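Local coordinates for protein hydrolase (Thermococcus thioreducens, PDB 6IAH) that is a magnesium-binding phosphatase of the haloacid dehalogenase superfamily that acts on diverse substrates, probably including phosphoglycolate, at residues A[3-8]-A[231-236]; A[37-42]-A[65-70]; A[199-204]-A[219-224]. All blocks are in the same frame, centred on the assembly; numbering follows the deposited sequence.

Contact 1: residues A[3-8]-A[231-236]. With MG (magnesium ion), chain B.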
loop_
_atom_site.group_PDB
_atom_site.type_symbol
_atom_site.label_atom_id
_atom_site.label_comp_id
_atom_site.label_asym_id
_atom_site.label_seq_id
_atom_site.Cartn_x
_atom_site.Cartn_y
_atom_site.Cartn_z
ATOM N N ILE A 3 -18.411 -7.778 5.846
ATOM C CA ILE A 3 -17.227 -8.229 5.120
ATOM C C ILE A 3 -16.374 -6.942 4.857
ATOM O O ILE A 3 -16.776 -6.041 4.142
ATOM C CB ILE A 3 -17.571 -8.953 3.834
ATOM C CG1 ILE A 3 -18.473 -10.185 4.104
ATOM C CG2 ILE A 3 -16.321 -9.350 3.074
ATOM C CD1 ILE A 3 -18.994 -10.834 2.866
ATOM N N VAL A 4 -15.201 -6.909 5.466
ATOM C CA VAL A 4 -14.267 -5.797 5.407
ATOM C C VAL A 4 -13.044 -6.246 4.648
ATOM O O VAL A 4 -12.538 -7.341 4.885
ATOM C CB VAL A 4 -13.921 -5.297 6.759
ATOM C CG1 VAL A 4 -13.183 -3.954 6.668
ATOM C CG2 VAL A 4 -15.209 -5.058 7.565
ATOM N N PHE A 5 -12.595 -5.397 3.749
ATOM C CA PHE A 5 -11.469 -5.741 2.848
ATOM C C PHE A 5 -10.289 -4.771 3.068
ATOM O O PHE A 5 -10.438 -3.555 3.324
ATOM C CB PHE A 5 -11.869 -5.583 1.368
ATOM C CG PHE A 5 -13.152 -6.216 0.987
ATOM C CD1 PHE A 5 -13.181 -7.546 0.596
ATOM C CD2 PHE A 5 -14.342 -5.440 0.931
ATOM C CE1 PHE A 5 -14.373 -8.128 0.211
ATOM C CE2 PHE A 5 -15.535 -6.017 0.547
ATOM C CZ PHE A 5 -15.543 -7.376 0.160
ATOM N N ASP A 6 -9.100 -5.324 2.936
ATOM C CA ASP A 6 -7.925 -4.586 2.488
ATOM C C ASP A 6 -8.125 -4.288 0.994
ATOM O O ASP A 6 -8.899 -4.970 0.316
ATOM C CB ASP A 6 -6.663 -5.459 2.709
ATOM C CG ASP A 6 -5.341 -4.758 2.307
ATOM O OD1 ASP A 6 -5.160 -3.546 2.534
ATOM O OD2 ASP A 6 -4.483 -5.467 1.750
ATOM N N VAL A 7 -7.427 -3.285 0.479
ATOM C CA VAL A 7 -7.485 -2.971 -0.943
ATOM C C VAL A 7 -6.310 -3.635 -1.646
ATOM O O VAL A 7 -6.525 -4.510 -2.472
ATOM C CB VAL A 7 -7.512 -1.476 -1.175
ATOM C CG1 VAL A 7 -7.501 -1.117 -2.646
ATOM C CG2 VAL A 7 -8.726 -0.875 -0.524
ATOM N N ASP A 8 -5.097 -3.251 -1.315
ATOM C CA ASP A 8 -3.913 -3.666 -2.136
ATOM C C ASP A 8 -3.545 -5.124 -1.877
ATOM O O ASP A 8 -3.254 -5.489 -0.756
ATOM C CB ASP A 8 -2.702 -2.755 -1.818
ATOM C CG ASP A 8 -2.897 -1.272 -2.284
ATOM O OD1 ASP A 8 -3.914 -0.896 -2.919
ATOM O OD2 ASP A 8 -1.975 -0.455 -2.031
ATOM N N GLU A 231 -13.481 -15.916 -4.840
ATOM C CA GLU A 231 -13.899 -17.222 -4.322
ATOM C C GLU A 231 -14.467 -17.033 -2.925
ATOM O O GLU A 231 -15.492 -17.619 -2.563
ATOM C CB GLU A 231 -12.731 -18.189 -4.288
ATOM C CG GLU A 231 -13.065 -19.558 -3.726
ATOM C CD GLU A 231 -11.870 -20.474 -3.887
ATOM O OE1 GLU A 231 -11.618 -20.842 -5.043
ATOM O OE2 GLU A 231 -11.110 -20.697 -2.911
ATOM N N PHE A 232 -13.799 -16.204 -2.147
ATOM C CA PHE A 232 -14.355 -15.864 -0.852
ATOM C C PHE A 232 -15.780 -15.326 -0.936
ATOM O O PHE A 232 -16.705 -15.763 -0.191
ATOM C CB PHE A 232 -13.467 -14.889 -0.087
ATOM C CG PHE A 232 -14.083 -14.549 1.239
ATOM C CD1 PHE A 232 -14.009 -15.470 2.267
ATOM C CD2 PHE A 232 -14.918 -13.459 1.362
ATOM C CE1 PHE A 232 -14.622 -15.247 3.455
ATOM C CE2 PHE A 232 -15.580 -13.244 2.575
ATOM C CZ PHE A 232 -15.410 -14.138 3.585
ATOM N N LEU A 233 -15.995 -14.357 -1.819
ATOM C CA LEU A 233 -17.338 -13.738 -1.902
ATOM C C LEU A 233 -18.397 -14.692 -2.423
ATOM O O LEU A 233 -19.502 -14.690 -1.940
ATOM C CB LEU A 233 -17.349 -12.473 -2.744
ATOM C CG LEU A 233 -16.716 -11.270 -2.036
ATOM C CD1 LEU A 233 -16.537 -10.152 -3.036
ATOM C CD2 LEU A 233 -17.485 -10.756 -0.811
ATOM N N GLU A 234 -18.030 -15.543 -3.370
ATOM C CA GLU A 234 -18.927 -16.562 -3.846
ATOM C C GLU A 234 -19.303 -17.575 -2.771
ATOM O O GLU A 234 -20.466 -17.896 -2.638
ATOM C CB GLU A 234 -18.267 -17.316 -4.988
ATOM C CG GLU A 234 -18.295 -16.537 -6.239
ATOM C CD GLU A 234 -17.539 -17.246 -7.345
ATOM O OE1 GLU A 234 -16.603 -18.021 -7.039
ATOM O OE2 GLU A 234 -17.930 -17.009 -8.510
ATOM N N ASN A 235 -18.323 -18.042 -1.986
ATOM C CA ASN A 235 -18.631 -18.941 -0.864
ATOM C C ASN A 235 -19.545 -18.257 0.124
ATOM O O ASN A 235 -20.502 -18.845 0.570
ATOM C CB ASN A 235 -17.375 -19.371 -0.140
ATOM C CG ASN A 235 -16.490 -20.252 -0.989
ATOM O OD1 ASN A 235 -16.906 -20.751 -2.014
ATOM N ND2 ASN A 235 -15.264 -20.428 -0.563
ATOM N N ALA A 236 -19.303 -16.986 0.398
ATOM C CA ALA A 236 -20.143 -16.260 1.386
ATOM C C ALA A 236 -21.594 -16.126 0.921
ATOM O O ALA A 236 -22.548 -16.271 1.698
ATOM C CB ALA A 236 -19.571 -14.891 1.670
HETATM MG MG MG B . -2.627 -5.568 1.287
HETATM O O HOH W 1 -2.348 -3.595 1.444
HETATM O O HOH W 2 -0.833 -5.802 0.450
HETATM O O HOH W 3 -2.081 -5.878 3.302
#

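Contact 2: residues A[37-42]-A[65-70]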
loop_
_atom_site.group_PDB
_atom_site.type_symbol
_atom_site.label_atom_id
_atom_site.label_comp_id
_atom_site.label_asym_id
_atom_site.label_seq_id
_atom_site.Cartn_x
_atom_site.Cartn_y
_atom_site.Cartn_z
ATOM N N ARG A 37 23.200 4.020 -13.686
ATOM C CA ARG A 37 23.007 2.676 -13.149
ATOM C C ARG A 37 21.534 2.576 -12.661
ATOM O O ARG A 37 20.976 3.545 -12.079
ATOM C CB ARG A 37 23.980 2.343 -11.983
ATOM C CG ARG A 37 25.455 2.750 -12.119
ATOM C CD ARG A 37 26.287 2.382 -10.872
ATOM N NE ARG A 37 26.176 3.309 -9.700
ATOM C CZ ARG A 37 26.856 4.446 -9.525
ATOM N NH1 ARG A 37 27.726 4.884 -10.428
ATOM N NH2 ARG A 37 26.663 5.184 -8.438
ATOM N N GLU A 38 20.883 1.461 -12.977
ATOM C CA GLU A 38 19.470 1.339 -12.648
ATOM C C GLU A 38 19.283 0.884 -11.218
ATOM O O GLU A 38 20.121 0.231 -10.600
ATOM C CB GLU A 38 18.718 0.405 -13.582
ATOM C CG GLU A 38 18.276 1.055 -14.884
ATOM C CD GLU A 38 17.853 -0.015 -15.847
ATOM O OE1 GLU A 38 16.702 -0.494 -15.715
ATOM O OE2 GLU A 38 18.712 -0.419 -16.661
ATOM N N ILE A 39 18.144 1.268 -10.687
ATOM C CA ILE A 39 17.737 0.761 -9.398
ATOM C C ILE A 39 17.191 -0.663 -9.581
ATOM O O ILE A 39 16.193 -0.829 -10.293
ATOM C CB ILE A 39 16.666 1.694 -8.767
ATOM C CG1 ILE A 39 17.307 3.021 -8.412
ATOM C CG2 ILE A 39 16.086 1.085 -7.500
ATOM C CD1 ILE A 39 18.327 2.984 -7.301
ATOM N N LYS A 40 17.829 -1.656 -8.938
ATOM C CA LYS A 40 17.365 -3.044 -9.026
ATOM C C LYS A 40 16.067 -3.252 -8.232
ATOM O O LYS A 40 15.861 -2.683 -7.149
ATOM C CB LYS A 40 18.426 -4.016 -8.551
ATOM C CG LYS A 40 19.541 -4.280 -9.521
ATOM C CD LYS A 40 20.526 -5.260 -8.895
ATOM C CE LYS A 40 21.942 -5.071 -9.422
ATOM N NZ LYS A 40 22.979 -5.707 -8.528
ATOM N N PRO A 41 15.174 -4.086 -8.772
ATOM C CA PRO A 41 13.826 -4.223 -8.167
ATOM C C PRO A 41 13.858 -4.811 -6.755
ATOM O O PRO A 41 13.068 -4.353 -5.888
ATOM C CB PRO A 41 13.099 -5.135 -9.168
ATOM C CG PRO A 41 14.221 -5.981 -9.772
ATOM C CD PRO A 41 15.407 -5.073 -9.859
ATOM N N GLU A 42 14.759 -5.774 -6.519
ATOM C CA GLU A 42 14.892 -6.363 -5.216
ATOM C C GLU A 42 15.301 -5.351 -4.141
ATOM O O GLU A 42 14.938 -5.559 -2.996
ATOM C CB GLU A 42 15.826 -7.579 -5.172
ATOM C CG GLU A 42 17.309 -7.307 -5.419
ATOM C CD GLU A 42 17.774 -7.591 -6.856
ATOM O OE1 GLU A 42 16.936 -7.511 -7.811
ATOM O OE2 GLU A 42 19.001 -7.849 -7.017
ATOM N N LEU A 65 20.580 7.917 -2.260
ATOM C CA LEU A 65 21.834 8.051 -1.512
ATOM C C LEU A 65 22.628 6.778 -1.626
ATOM O O LEU A 65 23.832 6.831 -1.926
ATOM C CB LEU A 65 21.617 8.486 -0.055
ATOM C CG LEU A 65 21.055 9.947 0.093
ATOM C CD1 LEU A 65 20.515 10.256 1.493
ATOM C CD2 LEU A 65 22.097 10.989 -0.249
ATOM N N PHE A 66 21.968 5.632 -1.473
ATOM C CA PHE A 66 22.728 4.369 -1.517
ATOM C C PHE A 66 23.367 4.199 -2.890
ATOM O O PHE A 66 24.513 3.778 -2.975
ATOM C CB PHE A 66 21.826 3.137 -1.300
ATOM C CG PHE A 66 21.363 2.904 0.147
ATOM C CD1 PHE A 66 21.688 3.753 1.162
ATOM C CD2 PHE A 66 20.642 1.749 0.457
ATOM C CE1 PHE A 66 21.265 3.510 2.484
ATOM C CE2 PHE A 66 20.246 1.483 1.788
ATOM C CZ PHE A 66 20.537 2.393 2.770
ATOM N N ALA A 67 22.607 4.457 -3.931
ATOM C CA ALA A 67 23.104 4.269 -5.322
ATOM C C ALA A 67 24.126 5.324 -5.701
ATOM O O ALA A 67 25.037 5.038 -6.491
ATOM C CB ALA A 67 21.966 4.252 -6.315
ATOM N N LEU A 68 24.008 6.537 -5.140
ATOM C CA LEU A 68 25.072 7.542 -5.322
ATOM C C LEU A 68 26.390 7.083 -4.811
ATOM O O LEU A 68 27.433 7.508 -5.335
ATOM C CB LEU A 68 24.739 8.886 -4.638
ATOM C CG LEU A 68 23.837 9.853 -5.430
ATOM C CD1 LEU A 68 23.527 11.097 -4.586
ATOM C CD2 LEU A 68 24.568 10.245 -6.712
ATOM N N SER A 69 26.348 6.285 -3.744
ATOM C CA SER A 69 27.554 5.796 -3.089
ATOM C C SER A 69 28.166 4.633 -3.885
ATOM O O SER A 69 29.264 4.213 -3.578
ATOM C CB SER A 69 27.268 5.297 -1.685
ATOM O OG SER A 69 26.733 3.983 -1.718
ATOM N N GLY A 70 27.450 4.076 -4.839
ATOM C CA GLY A 70 27.993 2.939 -5.597
ATOM C C GLY A 70 27.994 1.593 -4.858
ATOM O O GLY A 70 28.518 0.599 -5.417
#

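Contact 3: residues A[199-204]-A[219-224]. With MG (magnesium ion), chain B.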
loop_
_atom_site.group_PDB
_atom_site.type_symbol
_atom_site.label_atom_id
_atom_site.label_comp_id
_atom_site.label_asym_id
_atom_site.label_seq_id
_atom_site.Cartn_x
_atom_site.Cartn_y
_atom_site.Cartn_z
ATOM N N ASP A 199 -4.186 -9.784 2.714
ATOM C CA ASP A 199 -3.137 -10.550 1.971
ATOM C C ASP A 199 -1.808 -10.665 2.764
ATOM O O ASP A 199 -0.955 -11.369 2.352
ATOM C CB ASP A 199 -2.933 -9.923 0.603
ATOM C CG ASP A 199 -2.312 -8.536 0.653
ATOM O OD1 ASP A 199 -2.824 -7.593 1.334
ATOM O OD2 ASP A 199 -1.287 -8.345 -0.028
ATOM N N THR A 200 -1.632 -9.969 3.889
ATOM C CA THR A 200 -0.335 -9.982 4.566
ATOM C C THR A 200 -0.444 -10.348 6.017
ATOM O O THR A 200 -1.515 -10.290 6.585
ATOM C CB THR A 200 0.405 -8.630 4.478
ATOM O OG1 THR A 200 -0.310 -7.618 5.207
ATOM C CG2 THR A 200 0.665 -8.259 3.072
ATOM N N ILE A 201 0.713 -10.631 6.636
ATOM C CA ILE A 201 0.770 -10.909 8.084
ATOM C C ILE A 201 0.336 -9.697 8.914
ATOM O O ILE A 201 -0.211 -9.856 9.983
ATOM C CB ILE A 201 2.217 -11.335 8.499
ATOM C CG1 ILE A 201 2.672 -12.632 7.763
ATOM C CG2 ILE A 201 2.365 -11.508 9.997
ATOM C CD1 ILE A 201 1.856 -13.882 8.035
ATOM N N ASN A 202 0.633 -8.493 8.450
ATOM C CA ASN A 202 0.205 -7.285 9.161
ATOM C C ASN A 202 -1.315 -7.206 9.266
ATOM O O ASN A 202 -1.843 -6.748 10.288
ATOM C CB ASN A 202 0.800 -5.986 8.546
ATOM C CG ASN A 202 0.693 -4.791 9.517
ATOM O OD1 ASN A 202 -0.102 -3.915 9.332
ATOM N ND2 ASN A 202 1.519 -4.781 10.555
ATOM N N ASP A 203 -2.007 -7.652 8.234
ATOM C CA ASP A 203 -3.467 -7.780 8.266
ATOM C C ASP A 203 -3.943 -8.778 9.322
ATOM O O ASP A 203 -4.919 -8.538 10.068
ATOM C CB ASP A 203 -4.017 -8.171 6.891
ATOM C CG ASP A 203 -3.775 -7.101 5.829
ATOM O OD1 ASP A 203 -3.922 -5.872 6.117
ATOM O OD2 ASP A 203 -3.401 -7.495 4.697
ATOM N N GLU A 204 -3.212 -9.882 9.421
ATOM C CA GLU A 204 -3.501 -10.913 10.423
ATOM C C GLU A 204 -3.330 -10.394 11.834
ATOM O O GLU A 204 -4.227 -10.538 12.695
ATOM C CB GLU A 204 -2.616 -12.138 10.204
ATOM C CG GLU A 204 -3.082 -13.327 11.018
ATOM C CD GLU A 204 -2.716 -14.651 10.381
ATOM O OE1 GLU A 204 -1.594 -14.694 9.904
ATOM O OE2 GLU A 204 -3.554 -15.615 10.336
ATOM N N PHE A 219 -10.663 -13.622 10.279
ATOM C CA PHE A 219 -9.687 -13.136 9.382
ATOM C C PHE A 219 -9.478 -14.187 8.317
ATOM O O PHE A 219 -9.403 -15.368 8.649
ATOM C CB PHE A 219 -8.338 -12.869 10.094
ATOM C CG PHE A 219 -7.202 -12.604 9.129
ATOM C CD1 PHE A 219 -7.176 -11.401 8.365
ATOM C CD2 PHE A 219 -6.197 -13.574 8.891
ATOM C CE1 PHE A 219 -6.166 -11.166 7.456
ATOM C CE2 PHE A 219 -5.190 -13.326 7.975
ATOM C CZ PHE A 219 -5.158 -12.114 7.260
ATOM N N VAL A 220 -9.411 -13.755 7.052
ATOM C CA VAL A 220 -9.102 -14.637 5.914
ATOM C C VAL A 220 -7.952 -14.058 5.119
ATOM O O VAL A 220 -7.970 -12.859 4.728
ATOM C CB VAL A 220 -10.385 -14.828 5.056
ATOM C CG1 VAL A 220 -10.116 -15.489 3.712
ATOM C CG2 VAL A 220 -11.406 -15.637 5.842
ATOM N N MET A 221 -6.983 -14.898 4.790
ATOM C CA MET A 221 -5.848 -14.447 4.065
ATOM C C MET A 221 -5.917 -15.004 2.682
ATOM O O MET A 221 -5.835 -16.216 2.512
ATOM C CB MET A 221 -4.548 -14.857 4.722
ATOM C CG MET A 221 -3.356 -14.335 3.916
ATOM S SD MET A 221 -1.736 -14.710 4.552
ATOM C CE MET A 221 -1.765 -13.749 6.081
ATOM N N VAL A 222 -6.029 -14.120 1.688
ATOM C CA VAL A 222 -6.073 -14.552 0.296
ATOM C C VAL A 222 -4.789 -15.256 -0.059
ATOM O O VAL A 222 -3.736 -14.871 0.439
ATOM C CB VAL A 222 -6.432 -13.438 -0.686
ATOM C CG1 VAL A 222 -7.819 -12.917 -0.351
ATOM C CG2 VAL A 222 -5.382 -12.316 -0.689
ATOM N N GLY A 223 -4.890 -16.314 -0.848
ATOM C CA GLY A 223 -3.701 -17.085 -1.285
ATOM C C GLY A 223 -3.180 -18.109 -0.258
ATOM O O GLY A 223 -2.244 -18.889 -0.554
ATOM N N ARG A 224 -3.720 -18.072 0.944
ATOM C CA ARG A 224 -3.473 -19.096 1.956
ATOM C C ARG A 224 -4.757 -19.785 2.358
ATOM O O ARG A 224 -4.835 -21.008 2.329
ATOM C CB ARG A 224 -2.814 -18.451 3.167
ATOM C CG ARG A 224 -2.191 -19.418 4.160
ATOM C CD ARG A 224 -1.766 -18.658 5.396
ATOM N NE ARG A 224 -2.939 -18.210 6.163
ATOM C CZ ARG A 224 -2.899 -17.380 7.190
ATOM N NH1 ARG A 224 -1.752 -16.872 7.601
ATOM N NH2 ARG A 224 -4.036 -17.060 7.830
HETATM MG MG MG B . -2.627 -5.568 1.287
HETATM O O HOH W 4 -1.670 -13.358 0.834
HETATM O O HOH W 2 -0.833 -5.802 0.450
HETATM O O HOH W 3 -2.081 -5.878 3.302
HETATM O O HOH W 1 -2.348 -3.595 1.444
#

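Contact 1: residues A[3-8]-A[231-236]
With CG1 anti to its carbonyl carbon (chi1 -58°), Ile3 sends two branches toward the helix 229-239, and Phe232 meets them with its CG anti to its own backbone N (chi1 179°). The two side chains slide past each other in opposite directions, and the CG2 methyl of Ile3 comes within 4.0 Å of Phe232 CE2. The longer branch carries on to Leu233, where Ile3 CD1 lies 4.0 Å from Leu233 CD2. It also meets the next turn of the helix, with CD1 of Ile3 4.3 Å from Ala236 CB. A branched isoleucine suits this strand position because its separate arms serve three helix residues, and the small alanine lets the tip of CD1 come close to the helix. Two residues on, Phe5 and Leu233 reach toward each other tip to tip. Leu233 CD2 sits 4.0 Å from Phe5 CZ, at the ring edge and near its plane, so one methyl bridges Ile3 and Phe5. The contact is wholly apolar. Leu137 of helix 134-141 touches both Phe5 and Leu233, while Phe232 leans on Val195 and Ile197 of the adjoining strand.

Strand and helix run antiparallel, at 175°, with their axes 11.7 Å apart, which is how helices pack on the parallel sheet of a Rossmann-like fold. Just past this apolar base the chain leaves the sheet and turns polar. Asp6 OD2 binds magnesium at 1.9 Å and the backbone O of Asp8 binds it at 2.1 Å. Asp199 and three waters bring the metal to six ligands, and Lys179 pairs with the other oxygen of Asp6. An acidic loop at the end of the first sheet strand, carrying the DxD pattern around magnesium, is the hallmark of the haloacid dehalogenase phosphatase site.

Contact 2: residues A[37-42]-A[65-70]
Arg37 approaches Ala67 along a chain that runs straight at first and then bends. From CB, CG lies anti to the carbonyl carbon and CD continues extended, so the methylenes act as a spacer. The bend at chi3 (-80°) swings NE toward the end of helix 56-68, where NE passes 3.8 Å from Ala67 O. CZ comes slightly closer, and NH2 at the tip donates a hydrogen bond to Ala67 O. The 2.5 Å modelled between Arg37 NH2 and Ala67 O is unusually short and its exact value doubtful. The oxygen lies in the guanidinium plane and the donor nearly along the C=O axis, at 161°. Ala67 O also accepts from Gly70 N, at 3.1 Å, within the Schellman motif that closes this helix. Gly70 has a positive phi (76°), which glycine adopts easily. A long arginine fits here, since it can span from an exposed loop to a carbonyl at a helix C-terminus, where the dipole probably favours a positive charge.

Ile39 CD1 packs 4.0 Å from Ala67 CB, the small alanine admitting the isoleucine tip. Ile39 also rests on Ala26 and Leu30 of helix 17-32, and Leu30 touches Ala67 too. The loop before helix 41-50 is thereby held between helices 17-32 and 56-68, within an all-helical region consistent with the cap of this family.

Contact 3: residues A[199-204]-A[219-224]
The Phe219 ring has Glu204 CA over the centre of one face, 3.8 Å from the centroid in a CH-pi contact. The opposite face has Met221 N offset toward the rim, and Met221 CE lies in plane at the edge. At the guanidinium of Arg224, Met221 CB lies over one face, offset toward the rim, while Glu204 meets its edge. These groups tie helix 201-213 to strand 218-221, the last two elements of a beta-alpha-beta crossover from strand 194-198.

Glu204 and Phe219 cross at about a right angle, the aliphatic part of the glutamate lying across the ring, with Glu204 CB 3.6 Å from Phe219 CE2. Its carboxylate takes two nitrogens end-on: Arg224 NH2 to Glu204 OE2 at 2.9 Å, and Arg224 NH1 to Glu204 OE1 at 3.2 Å. NH1 meets OE1 on the syn side, whereas NH2 comes to OE2 from above the carboxylate plane, consistent with the 32° between the two planes. An alanine in place of Glu204 would probably leave Arg224 without this carboxylate and uncover part of the Phe219 ring where CG now packs. Met221, bent at chi3 (-66°), puts its CE 3.5 Å from Thr200 O; a flexible thioether can bend to lay its methyl against the backbone of the helix start.

Thr200 and Asp203 form a capping box there. Asp203 OD2 accepts from Asp199 N and Thr200 N, on opposite faces of the carboxylate, while Lys179 pairs with OD1. A magnesium-bound water also donates to OD2, placing Asp203 in the second shell, and the bond from Asp199 N is consistent with positioning Asp199, whose OD1 binds magnesium at 2.0 Å. Asp199 CB packs 3.7 Å from Val222 CG2. One water donates to Asp199 O and to Val222 O, each 2.6 Å from the water oxygen.

Contacts 1 and 3 share the parallel sheet and the magnesium, their centres 11 Å apart. Asp6 OD2 and Asp199 OD1, one from each, stand 2.7 Å from each other, a closeness of like charges that the shared magnesium probably offsets. The two also meet through packing, Phe232 CE1 lying 4.0 Å from Val220 CG2, and helix 229-239 follows strand 218-221 in the chain. Contact 2 belongs to the helical region inserted within the loop that contact 1 closes. Its centre is about 38 Å from that of contact 1 and 31 Å from that of contact 3, with nearest atoms about 16 Å away from either, so it lies well apart from the metal site.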